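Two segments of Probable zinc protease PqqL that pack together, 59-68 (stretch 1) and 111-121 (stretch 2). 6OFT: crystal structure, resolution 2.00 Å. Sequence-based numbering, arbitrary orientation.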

ATOM      1  N   MET A  59      18.051  -9.279 -10.967  1.00 21.85           N
ATOM      2  CA  MET A  59      19.478  -9.597 -11.079  1.00 21.24           C
ATOM      3  C   MET A  59      20.116 -10.075  -9.771  1.00 25.21           C
ATOM      4  O   MET A  59      21.217 -10.624  -9.818  1.00 24.62           O
ATOM      5  CB  MET A  59      20.279  -8.426 -11.683  1.00 23.47           C
ATOM      6  CG  MET A  59      20.022  -8.164 -13.175  1.00 26.94           C
ATOM      7  SD  MET A  59      20.060  -9.600 -14.286  1.00 30.70           S
ATOM      8  CE  MET A  59      21.722 -10.306 -13.898  1.00 27.49           C
ATOM      9  N   MET A  60      19.427  -9.920  -8.616  1.00 20.86           N
ATOM     10  CA  MET A  60      19.970 -10.377  -7.327  1.00 20.15           C
ATOM     11  C   MET A  60      19.989 -11.902  -7.239  1.00 26.56           C
ATOM     12  O   MET A  60      20.830 -12.486  -6.550  1.00 26.03           O
ATOM     13  CB  MET A  60      19.195  -9.768  -6.136  1.00 21.53           C
ATOM     14  CG  MET A  60      19.372  -8.255  -5.985  1.00 23.65           C
ATOM     15  SD  MET A  60      21.077  -7.642  -5.929  1.00 25.84           S
ATOM     16  CE  MET A  60      21.207  -6.972  -7.567  1.00 23.48           C
ATOM     17  N   PHE A  61      19.099 -12.542  -7.993  1.00 25.33           N
ATOM     18  CA  PHE A  61      18.966 -13.995  -8.032  1.00 26.08           C
ATOM     19  C   PHE A  61      19.738 -14.609  -9.197  1.00 31.34           C
ATOM     20  O   PHE A  61      19.590 -15.806  -9.448  1.00 32.93           O
ATOM     21  CB  PHE A  61      17.469 -14.375  -8.093  1.00 27.08           C
ATOM     22  CG  PHE A  61      16.679 -13.786  -6.946  1.00 27.68           C
ATOM     23  CD1 PHE A  61      16.627 -14.428  -5.712  1.00 29.28           C
ATOM     24  CD2 PHE A  61      16.008 -12.577  -7.091  1.00 28.96           C
ATOM     25  CE1 PHE A  61      15.902 -13.878  -4.653  1.00 29.37           C
ATOM     26  CE2 PHE A  61      15.308 -12.017  -6.022  1.00 30.89           C
ATOM     27  CZ  PHE A  61      15.256 -12.675  -4.812  1.00 28.82           C
ATOM     28  N   ASN A  62      20.579 -13.820  -9.893  1.00 27.33           N
ATOM     29  CA  ASN A  62      21.294 -14.350 -11.048  1.00 28.32           C
ATOM     30  C   ASN A  62      22.822 -14.145 -11.024  1.00 31.99           C
ATOM     31  O   ASN A  62      23.469 -14.252 -12.064  1.00 33.03           O
ATOM     32  CB  ASN A  62      20.671 -13.815 -12.353  1.00 32.41           C
ATOM     33  CG  ASN A  62      19.295 -14.382 -12.580  1.00 61.14           C
ATOM     34  OD1 ASN A  62      19.129 -15.533 -13.007  1.00 58.47           O
ATOM     35  ND2 ASN A  62      18.276 -13.605 -12.257  1.00 55.38           N
ATOM     36  N   GLY A  63      23.390 -13.932  -9.848  1.00 27.61           N
ATOM     37  CA  GLY A  63      24.833 -13.818  -9.720  1.00 26.87           C
ATOM     38  C   GLY A  63      25.372 -12.820  -8.723  1.00 28.52           C
ATOM     39  O   GLY A  63      25.075 -11.626  -8.785  1.00 27.12           O
ATOM     40  N   THR A  64      26.207 -13.315  -7.816  1.00 25.26           N
ATOM     41  CA  THR A  64      26.937 -12.500  -6.839  1.00 24.28           C
ATOM     42  C   THR A  64      28.387 -12.984  -6.925  1.00 28.92           C
ATOM     43  O   THR A  64      28.651 -13.970  -7.620  1.00 27.78           O
ATOM     44  CB  THR A  64      26.371 -12.582  -5.394  1.00 26.43           C
ATOM     45  OG1 THR A  64      26.733 -13.823  -4.783  1.00 26.97           O
ATOM     46  CG2 THR A  64      24.853 -12.321  -5.295  1.00 23.05           C
ATOM     47  N   LYS A  65      29.310 -12.301  -6.229  1.00 27.61           N
ATOM     48  CA  LYS A  65      30.735 -12.619  -6.185  1.00 29.02           C
ATOM     49  C   LYS A  65      30.988 -14.082  -5.764  1.00 32.16           C
ATOM     50  O   LYS A  65      31.715 -14.779  -6.463  1.00 32.53           O
ATOM     51  CB  LYS A  65      31.464 -11.621  -5.254  1.00 32.68           C
ATOM     52  CG  LYS A  65      32.950 -11.921  -5.032  1.00 49.02           C
ATOM     53  CD  LYS A  65      33.601 -11.020  -3.972  1.00 62.08           C
ATOM     54  CE  LYS A  65      33.290 -11.403  -2.538  1.00 74.35           C
ATOM     55  NZ  LYS A  65      32.075 -10.710  -2.025  1.00 81.26           N
ATOM     56  N   THR A  66      30.388 -14.541  -4.655  1.00 27.70           N
ATOM     57  CA  THR A  66      30.564 -15.919  -4.164  1.00 27.60           C
ATOM     58  C   THR A  66      29.638 -16.920  -4.880  1.00 33.79           C
ATOM     59  O   THR A  66      30.001 -18.089  -5.044  1.00 33.36           O
ATOM     60  CB  THR A  66      30.418 -15.968  -2.635  1.00 33.25           C
ATOM     61  OG1 THR A  66      31.164 -14.891  -2.069  1.00 31.08           O
ATOM     62  CG2 THR A  66      30.903 -17.298  -2.021  1.00 28.67           C
ATOM     63  N   TRP A  67      28.444 -16.463  -5.295  1.00 31.02           N
ATOM     64  CA  TRP A  67      27.437 -17.305  -5.932  1.00 30.90           C
ATOM     65  C   TRP A  67      27.089 -16.860  -7.378  1.00 34.37           C
ATOM     66  O   TRP A  67      26.016 -16.293  -7.603  1.00 34.01           O
ATOM     67  CB  TRP A  67      26.185 -17.411  -5.027  1.00 29.48           C
ATOM     68  CG  TRP A  67      26.478 -17.950  -3.654  1.00 30.67           C
ATOM     69  CD1 TRP A  67      26.721 -19.250  -3.317  1.00 33.89           C
ATOM     70  CD2 TRP A  67      26.617 -17.189  -2.444  1.00 30.46           C
ATOM     71  NE1 TRP A  67      27.028 -19.344  -1.977  1.00 33.40           N
ATOM     72  CE2 TRP A  67      26.977 -18.095  -1.418  1.00 34.57           C
ATOM     73  CE3 TRP A  67      26.518 -15.818  -2.132  1.00 31.20           C
ATOM     74  CZ2 TRP A  67      27.197 -17.680  -0.098  1.00 33.73           C
ATOM     75  CZ3 TRP A  67      26.739 -15.412  -0.829  1.00 32.36           C
ATOM     76  CH2 TRP A  67      27.083 -16.333   0.171  1.00 33.34           C
ATOM     77  N   PRO A  68      27.966 -17.110  -8.383  1.00 31.04           N
ATOM     78  CA  PRO A  68      27.625 -16.699  -9.758  1.00 30.68           C
ATOM     79  C   PRO A  68      26.502 -17.540 -10.362  1.00 31.51           C
ATOM     80  O   PRO A  68      26.164 -18.582  -9.812  1.00 29.91           O
ATOM     81  CB  PRO A  68      28.943 -16.873 -10.515  1.00 33.68           C
ATOM     82  CG  PRO A  68      29.675 -17.936  -9.750  1.00 38.48           C
ATOM     83  CD  PRO A  68      29.294 -17.766  -8.328  1.00 33.38           C
TER
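Stretch 2, residues 111-121: QQVMAIFSEWS

Stretch 2 is helical throughout, an internal piece of a longer helix, and it lies against an irregular stretch 1 that opens with a type I beta turn from Met59 to Asn62 and then runs on as loop. The two segments run in opposite senses: going up the helix from Ile116 through Glu119 to Trp120, the nearest CA atoms of stretch 1 step back from Trp67 (8.4 Å) to Thr64 (6.3 Å) to Met60 (6.0 Å), so the backbones draw closer toward the end of stretch 2.

Gln111 makes no contact. Contact begins at Gln112, whose CA-to-CB bond points sideways but whose side chain, t at chi1 and p at chi2, brings NE2 to 3.3 Å from CZ2 of Trp67. Val113 and Met114 are out of reach. One turn on from Gln112, Ala115 points toward the loop, and its short side chain sits close to the indole, with Ala115 CB 3.8 Å from Trp67 CH2; its carbonyl O meets the edge of the same ring, 3.7 Å from Trp67 CZ3. Ile116 covers one face of that ring, its CG1 lying 4.1 Å from the centroid of the six-membered ring and almost on the ring normal. A single tryptophan thus spans more than a helical turn.

Phe117 points away and Ser118 sideways, neither touching stretch 1. Glu119 is the polar centre of the contact. The residue is buried and its CA-to-CB bond points toward the loop; its carboxylate is met by four donors from three consecutive residues. Glu119 OE1 accepts from Thr64 OG1 at 2.8 Å and from the backbone N of Thr66 at 3.0 Å, the latter nearly linear. Glu119 OE2 accepts from Thr66 OG1 at 2.7 Å and forms a salt bridge with Lys65 NZ at 2.9 Å. The loop is held in shape alongside: Thr64 N bonds to Trp67 O at 3.0 Å, and Thr64 OG1 also accepts from Trp67 N at 3.2 Å. The aliphatic part of Glu119 is used as well, CG packing 3.6 Å from Trp67 CZ3.

Trp120 returns the contact to mainly ring packing, with one weak polar link. Its CB points sideways, but the indole reaches back to the turn, where Met60 CB lies over the five-membered ring of Trp120, 3.9 Å from its centroid. Trp120 NE1 gives a weak hydrogen bond to Met60 O at 2.8 Å, the angle being poor. Phe61 meets the six-membered ring obliquely, with CE1 3.5 Å from Trp120 CZ2. Ser121 points away. The rule is a helix carboxylate met by four loop donors, with one tryptophan from each stretch adding the ring packing.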

ATOM      1  N   GLN A 111      22.774 -18.356   9.184  1.00 22.46           N
ATOM      2  CA  GLN A 111      24.062 -17.761   8.831  1.00 22.10           C
ATOM      3  C   GLN A 111      24.278 -17.710   7.314  1.00 25.23           C
ATOM      4  O   GLN A 111      24.717 -16.685   6.779  1.00 24.15           O
ATOM      5  CB  GLN A 111      25.199 -18.503   9.563  1.00 24.42           C
ATOM      6  CG  GLN A 111      26.625 -18.022   9.256  1.00 35.11           C
ATOM      7  CD  GLN A 111      26.807 -16.514   9.273  1.00 50.52           C
ATOM      8  OE1 GLN A 111      26.410 -15.802  10.222  1.00 40.26           O
ATOM      9  NE2 GLN A 111      27.425 -16.007   8.204  1.00 37.14           N
ATOM     10  N   GLN A 112      23.958 -18.818   6.624  1.00 21.59           N
ATOM     11  CA  GLN A 112      24.056 -18.918   5.195  1.00 21.21           C
ATOM     12  C   GLN A 112      23.143 -17.882   4.517  1.00 24.71           C
ATOM     13  O   GLN A 112      23.596 -17.200   3.599  1.00 23.79           O
ATOM     14  CB  GLN A 112      23.726 -20.357   4.749  1.00 22.96           C
ATOM     15  CG  GLN A 112      23.750 -20.556   3.245  1.00 32.91           C
ATOM     16  CD  GLN A 112      25.125 -20.406   2.651  1.00 47.98           C
ATOM     17  OE1 GLN A 112      25.814 -21.391   2.406  1.00 40.11           O
ATOM     18  NE2 GLN A 112      25.538 -19.168   2.379  1.00 39.59           N
ATOM     19  N   VAL A 113      21.873 -17.734   5.001  1.00 21.25           N
ATOM     20  CA  VAL A 113      20.906 -16.764   4.459  1.00 21.17           C
ATOM     21  C   VAL A 113      21.454 -15.322   4.646  1.00 23.67           C
ATOM     22  O   VAL A 113      21.401 -14.510   3.717  1.00 23.39           O
ATOM     23  CB  VAL A 113      19.471 -16.970   5.062  1.00 24.76           C
ATOM     24  CG1 VAL A 113      18.552 -15.797   4.751  1.00 24.52           C
ATOM     25  CG2 VAL A 113      18.838 -18.269   4.564  1.00 24.12           C
ATOM     26  N   MET A 114      22.033 -15.039   5.818  1.00 19.77           N
ATOM     27  CA  MET A 114      22.624 -13.727   6.135  1.00 19.11           C
ATOM     28  C   MET A 114      23.807 -13.401   5.205  1.00 24.04           C
ATOM     29  O   MET A 114      23.988 -12.242   4.837  1.00 24.22           O
ATOM     30  CB  MET A 114      23.086 -13.693   7.596  1.00 20.95           C
ATOM     31  CG  MET A 114      21.952 -13.590   8.607  1.00 24.17           C
ATOM     32  SD  MET A 114      20.766 -12.249   8.313  1.00 27.84           S
ATOM     33  CE  MET A 114      21.804 -10.807   8.494  1.00 25.06           C
ATOM     34  N   ALA A 115      24.597 -14.423   4.834  1.00 21.53           N
ATOM     35  CA  ALA A 115      25.751 -14.291   3.934  1.00 21.09           C
ATOM     36  C   ALA A 115      25.274 -13.900   2.526  1.00 25.62           C
ATOM     37  O   ALA A 115      25.900 -13.044   1.897  1.00 25.30           O
ATOM     38  CB  ALA A 115      26.540 -15.580   3.896  1.00 22.20           C
ATOM     39  N   ILE A 116      24.120 -14.464   2.079  1.00 22.27           N
ATOM     40  CA  ILE A 116      23.474 -14.124   0.803  1.00 21.19           C
ATOM     41  C   ILE A 116      22.983 -12.662   0.853  1.00 23.34           C
ATOM     42  O   ILE A 116      23.163 -11.940  -0.124  1.00 23.54           O
ATOM     43  CB  ILE A 116      22.350 -15.135   0.428  1.00 23.50           C
ATOM     44  CG1 ILE A 116      22.942 -16.536   0.102  1.00 24.22           C
ATOM     45  CG2 ILE A 116      21.501 -14.616  -0.745  1.00 23.42           C
ATOM     46  CD1 ILE A 116      21.950 -17.677   0.007  1.00 24.15           C
ATOM     47  N   PHE A 117      22.382 -12.224   1.982  1.00 20.72           N
ATOM     48  CA  PHE A 117      21.908 -10.836   2.132  1.00 20.70           C
ATOM     49  C   PHE A 117      23.069  -9.843   2.043  1.00 25.49           C
ATOM     50  O   PHE A 117      22.925  -8.786   1.426  1.00 25.67           O
ATOM     51  CB  PHE A 117      21.117 -10.628   3.439  1.00 21.51           C
ATOM     52  CG  PHE A 117      19.636 -10.949   3.369  1.00 21.82           C
ATOM     53  CD1 PHE A 117      18.770 -10.158   2.626  1.00 23.46           C
ATOM     54  CD2 PHE A 117      19.099 -12.002   4.104  1.00 23.41           C
ATOM     55  CE1 PHE A 117      17.396 -10.425   2.600  1.00 24.50           C
ATOM     56  CE2 PHE A 117      17.725 -12.262   4.085  1.00 26.04           C
ATOM     57  CZ  PHE A 117      16.883 -11.476   3.330  1.00 24.26           C
ATOM     58  N   SER A 118      24.220 -10.193   2.651  1.00 22.48           N
ATOM     59  CA  SER A 118      25.430  -9.371   2.620  1.00 22.52           C
ATOM     60  C   SER A 118      25.918  -9.108   1.167  1.00 25.02           C
ATOM     61  O   SER A 118      26.287  -7.982   0.841  1.00 24.26           O
ATOM     62  CB  SER A 118      26.529 -10.029   3.441  1.00 26.41           C
ATOM     63  OG  SER A 118      27.602  -9.129   3.628  1.00 40.55           O
ATOM     64  N   GLU A 119      25.845 -10.128   0.299  1.00 21.26           N
ATOM     65  CA  GLU A 119      26.224 -10.037  -1.107  1.00 21.83           C
ATOM     66  C   GLU A 119      25.171  -9.364  -1.972  1.00 25.09           C
ATOM     67  O   GLU A 119      25.525  -8.743  -2.964  1.00 22.94           O
ATOM     68  CB  GLU A 119      26.618 -11.406  -1.671  1.00 23.52           C
ATOM     69  CG  GLU A 119      27.785 -11.992  -0.896  1.00 30.05           C
ATOM     70  CD  GLU A 119      28.902 -12.536  -1.753  1.00 41.58           C
ATOM     71  OE1 GLU A 119      28.658 -12.860  -2.939  1.00 32.29           O
ATOM     72  OE2 GLU A 119      30.032 -12.637  -1.228  1.00 46.70           O
ATOM     73  N   TRP A 120      23.878  -9.455  -1.609  1.00 22.74           N
ATOM     74  CA  TRP A 120      22.873  -8.731  -2.381  1.00 22.21           C
ATOM     75  C   TRP A 120      23.099  -7.223  -2.153  1.00 25.69           C
ATOM     76  O   TRP A 120      22.873  -6.428  -3.060  1.00 24.80           O
ATOM     77  CB  TRP A 120      21.459  -9.127  -1.931  1.00 20.68           C
ATOM     78  CG  TRP A 120      20.971 -10.443  -2.466  1.00 20.99           C
ATOM     79  CD1 TRP A 120      21.454 -11.130  -3.545  1.00 24.18           C
ATOM     80  CD2 TRP A 120      19.877 -11.212  -1.955  1.00 20.44           C
ATOM     81  NE1 TRP A 120      20.710 -12.270  -3.752  1.00 23.45           N
ATOM     82  CE2 TRP A 120      19.721 -12.336  -2.800  1.00 23.98           C
ATOM     83  CE3 TRP A 120      18.984 -11.046  -0.874  1.00 21.12           C
ATOM     84  CZ2 TRP A 120      18.721 -13.293  -2.596  1.00 22.41           C
ATOM     85  CZ3 TRP A 120      17.990 -11.994  -0.678  1.00 22.07           C
ATOM     86  CH2 TRP A 120      17.860 -13.096  -1.538  1.00 22.42           C
ATOM     87  N   SER A 121      23.571  -6.852  -0.935  1.00 22.38           N
ATOM     88  CA  SER A 121      23.837  -5.473  -0.531  1.00 22.89           C
ATOM     89  C   SER A 121      24.880  -4.724  -1.377  1.00 29.01           C
ATOM     90  O   SER A 121      24.692  -3.528  -1.602  1.00 30.10           O
ATOM     91  CB  SER A 121      24.221  -5.409   0.942  1.00 24.90           C
ATOM     92  OG  SER A 121      23.133  -5.815   1.755  1.00 34.47           O
TER